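Local coordinates for protein cysteine protease (Xylella fastidiosa, PDB 3OIS) that probably cleaves peptide bonds as a papain-family (C1) cysteine protease and binds uridine diphosphate, at residues E115-G123 with E156-S165. Sequence-based numbering, arbitrary orientation.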
loop_
_atom_site.group_PDB
_atom_site.type_symbol
_atom_site.label_atom_id
_atom_site.label_comp_id
_atom_site.label_asym_id
_atom_site.label_seq_id
_atom_site.Cartn_x
_atom_site.Cartn_y
_atom_site.Cartn_z
ATOM N N GLU A 115 -7.117 -4.971 -14.114
ATOM C CA GLU A 115 -6.447 -6.264 -14.031
ATOM C C GLU A 115 -7.081 -7.044 -12.856
ATOM O O GLU A 115 -7.257 -6.472 -11.763
ATOM C CB GLU A 115 -4.959 -5.954 -13.776
ATOM C CG GLU A 115 -4.098 -7.216 -13.499
ATOM C CD GLU A 115 -3.416 -7.768 -14.735
ATOM O OE1 GLU A 115 -3.102 -7.021 -15.702
ATOM O OE2 GLU A 115 -3.011 -8.963 -14.702
ATOM N N GLY A 116 -7.360 -8.312 -13.058
ATOM C CA GLY A 116 -8.118 -9.135 -12.092
ATOM C C GLY A 116 -9.581 -9.036 -12.522
ATOM O O GLY A 116 -9.912 -8.868 -13.724
ATOM N N HIS A 117 -10.455 -9.166 -11.545
ATOM C CA HIS A 117 -11.902 -9.152 -11.848
ATOM C C HIS A 117 -12.651 -8.749 -10.572
ATOM O O HIS A 117 -12.283 -9.179 -9.467
ATOM C CB HIS A 117 -12.422 -10.504 -12.411
ATOM C CG HIS A 117 -13.814 -10.416 -12.948
ATOM N ND1 HIS A 117 -14.091 -10.365 -14.304
ATOM C CD2 HIS A 117 -15.003 -10.321 -12.313
ATOM C CE1 HIS A 117 -15.403 -10.258 -14.471
ATOM N NE2 HIS A 117 -15.971 -10.219 -13.278
ATOM N N VAL A 118 -13.686 -7.921 -10.729
ATOM C CA VAL A 118 -14.375 -7.374 -9.579
ATOM C C VAL A 118 -15.129 -8.441 -8.805
ATOM O O VAL A 118 -15.415 -8.284 -7.630
ATOM C CB VAL A 118 -15.330 -6.220 -10.005
ATOM C CG1 VAL A 118 -14.510 -5.079 -10.557
ATOM C CG2 VAL A 118 -16.413 -6.693 -10.990
ATOM N N ASN A 119 -15.412 -9.576 -9.429
ATOM C CA ASN A 119 -16.118 -10.627 -8.696
ATOM C C ASN A 119 -15.226 -11.582 -7.888
ATOM O O ASN A 119 -15.755 -12.474 -7.235
ATOM C CB ASN A 119 -16.924 -11.463 -9.685
ATOM C CG ASN A 119 -18.198 -10.699 -10.239
ATOM O OD1 ASN A 119 -18.666 -9.702 -9.662
ATOM N ND2 ASN A 119 -18.784 -11.266 -11.308
ATOM N N TYR A 120 -13.877 -11.397 -7.919
ATOM C CA TYR A 120 -12.925 -12.285 -7.280
ATOM C C TYR A 120 -11.930 -11.458 -6.426
ATOM O O TYR A 120 -11.708 -10.270 -6.754
ATOM C CB TYR A 120 -12.232 -13.007 -8.459
ATOM C CG TYR A 120 -13.290 -13.788 -9.261
ATOM C CD1 TYR A 120 -13.625 -15.100 -8.878
ATOM C CD2 TYR A 120 -13.954 -13.208 -10.364
ATOM C CE1 TYR A 120 -14.621 -15.829 -9.570
ATOM C CE2 TYR A 120 -14.952 -13.921 -11.061
ATOM C CZ TYR A 120 -15.290 -15.217 -10.642
ATOM O OH TYR A 120 -16.249 -15.934 -11.297
ATOM N N ASP A 121 -11.318 -12.055 -5.409
ATOM C CA ASP A 121 -10.404 -11.300 -4.559
ATOM C C ASP A 121 -9.019 -11.493 -5.216
ATOM O O ASP A 121 -8.135 -12.226 -4.732
ATOM C CB ASP A 121 -10.476 -11.889 -3.136
ATOM C CG ASP A 121 -9.853 -10.994 -2.110
ATOM O OD1 ASP A 121 -9.615 -9.816 -2.405
ATOM O OD2 ASP A 121 -9.596 -11.514 -0.986
ATOM N N SER A 122 -8.773 -10.778 -6.313
ATOM C CA SER A 122 -7.622 -11.046 -7.102
ATOM C C SER A 122 -6.397 -10.320 -6.603
ATOM O O SER A 122 -5.296 -10.597 -7.063
ATOM C CB SER A 122 -7.919 -10.645 -8.546
ATOM O OG SER A 122 -8.207 -9.244 -8.554
ATOM N N GLY A 123 -6.576 -9.315 -5.726
ATOM C CA GLY A 123 -5.451 -8.393 -5.438
ATOM C C GLY A 123 -5.276 -7.443 -6.661
ATOM O O GLY A 123 -6.190 -7.379 -7.523
ATOM N N GLU A 156 -14.238 -19.601 -4.432
ATOM C CA GLU A 156 -13.210 -18.523 -4.454
ATOM C C GLU A 156 -13.692 -17.280 -5.213
ATOM O O GLU A 156 -12.914 -16.600 -5.830
ATOM C CB GLU A 156 -11.824 -18.989 -4.910
ATOM C CG GLU A 156 -11.095 -19.867 -3.816
ATOM C CD GLU A 156 -10.688 -19.162 -2.454
ATOM O OE1 GLU A 156 -10.962 -17.974 -2.169
ATOM O OE2 GLU A 156 -10.043 -19.881 -1.644
ATOM N N GLU A 157 -15.014 -17.068 -5.178
ATOM C CA GLU A 157 -15.669 -15.899 -5.734
ATOM C C GLU A 157 -16.326 -15.122 -4.604
ATOM O O GLU A 157 -16.884 -15.714 -3.704
ATOM C CB GLU A 157 -16.815 -16.334 -6.668
ATOM C CG GLU A 157 -17.353 -15.144 -7.532
ATOM C CD GLU A 157 -18.365 -15.525 -8.618
ATOM O OE1 GLU A 157 -18.431 -16.734 -8.978
ATOM O OE2 GLU A 157 -19.091 -14.588 -9.103
ATOM N N PHE A 158 -16.367 -13.795 -4.705
ATOM C CA PHE A 158 -17.162 -13.084 -3.749
ATOM C C PHE A 158 -18.646 -13.539 -3.765
ATOM O O PHE A 158 -19.223 -13.747 -4.851
ATOM C CB PHE A 158 -17.136 -11.585 -4.045
ATOM C CG PHE A 158 -15.884 -10.938 -3.570
ATOM C CD1 PHE A 158 -15.557 -10.976 -2.202
ATOM C CD2 PHE A 158 -15.002 -10.350 -4.476
ATOM C CE1 PHE A 158 -14.319 -10.414 -1.772
ATOM C CE2 PHE A 158 -13.764 -9.781 -4.051
ATOM C CZ PHE A 158 -13.457 -9.792 -2.689
ATOM N N PRO A 159 -19.220 -13.722 -2.575
ATOM C CA PRO A 159 -20.606 -14.120 -2.522
ATOM C C PRO A 159 -21.458 -12.952 -2.900
ATOM O O PRO A 159 -21.016 -11.766 -2.929
ATOM C CB PRO A 159 -20.824 -14.561 -1.058
ATOM C CG PRO A 159 -19.774 -13.876 -0.277
ATOM C CD PRO A 159 -18.606 -13.525 -1.246
ATOM N N PRO A 160 -22.706 -13.250 -3.277
ATOM C CA PRO A 160 -23.618 -12.173 -3.620
ATOM C C PRO A 160 -23.739 -11.207 -2.422
ATOM O O PRO A 160 -23.696 -11.610 -1.247
ATOM C CB PRO A 160 -24.937 -12.935 -3.901
ATOM C CG PRO A 160 -24.477 -14.180 -4.561
ATOM C CD PRO A 160 -23.256 -14.572 -3.642
ATOM N N GLY A 161 -23.789 -9.926 -2.758
ATOM C CA GLY A 161 -23.813 -8.837 -1.771
ATOM C C GLY A 161 -22.500 -8.393 -1.169
ATOM O O GLY A 161 -22.507 -7.445 -0.360
ATOM N N ALA A 162 -21.368 -9.057 -1.501
ATOM C CA ALA A 162 -20.102 -8.687 -0.842
ATOM C C ALA A 162 -19.820 -7.271 -1.239
ATOM O O ALA A 162 -19.909 -6.931 -2.428
ATOM C CB ALA A 162 -18.935 -9.606 -1.283
ATOM N N PRO A 163 -19.543 -6.409 -0.237
ATOM C CA PRO A 163 -19.219 -5.032 -0.523
ATOM C C PRO A 163 -18.093 -4.886 -1.545
ATOM O O PRO A 163 -18.225 -4.016 -2.434
ATOM C CB PRO A 163 -18.834 -4.462 0.830
ATOM C CG PRO A 163 -19.611 -5.354 1.831
ATOM C CD PRO A 163 -19.643 -6.702 1.187
ATOM N N ALA A 164 -17.067 -5.771 -1.518
ATOM C CA ALA A 164 -15.949 -5.638 -2.491
ATOM C C ALA A 164 -16.325 -5.808 -3.956
ATOM O O ALA A 164 -15.624 -5.296 -4.854
ATOM C CB ALA A 164 -14.732 -6.635 -2.119
ATOM N N SER A 165 -17.388 -6.541 -4.211
ATOM C CA SER A 165 -17.765 -6.765 -5.652
ATOM C C SER A 165 -18.858 -5.819 -6.151
ATOM O O SER A 165 -19.226 -5.827 -7.338
ATOM C CB SER A 165 -18.187 -8.231 -5.836
ATOM O OG SER A 165 -19.365 -8.444 -5.049
HETATM O O HOH W 1 -19.795 -7.570 -9.466
HETATM O O HOH W 2 -11.020 -14.785 -5.091
#
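N119 and Y120 run past E157 and F158, an irregular loop against one that ends in a short 3-10 turn (163-165), joined by one direct backbone hydrogen bond, from F158 N to N119 O (2.9 Å), with an N-H...O angle of 151°. The type I turn from H117 to Y120 presents N119 O to this donor. Beside it, one water accepts from D121 N and donates to E156 O, extending the link between the chains. Nearer the turn's start, V118 O meets S165 CA in a CA-H...O contact of 3.4 Å.

The F158 ring is set obliquely against the main chain of 119-121: CE2 comes 3.4 Å from Y120 O and CZ 3.7 Å from D121 CB, while A164 CB rests on one ring face. The D121 carboxylate, its plane 46° from that ring, receives hydrogen bonds from Y108 and G76 at OD1. E157, with CG anti to its N (chi1 -168°) and an extended chain, crosses the Y120 side chain obliquely, a less certain packing because Y120 adopts two conformers.

R112 of helix 104-114 binds Y120 O and A164 O, tying both loops to that helix. The contact thus combines aromatic packing against peptide groups with several main-chain polar groups engaged by direct, water-mediated and arginine bonds, joining two loops away from the UDP pocket.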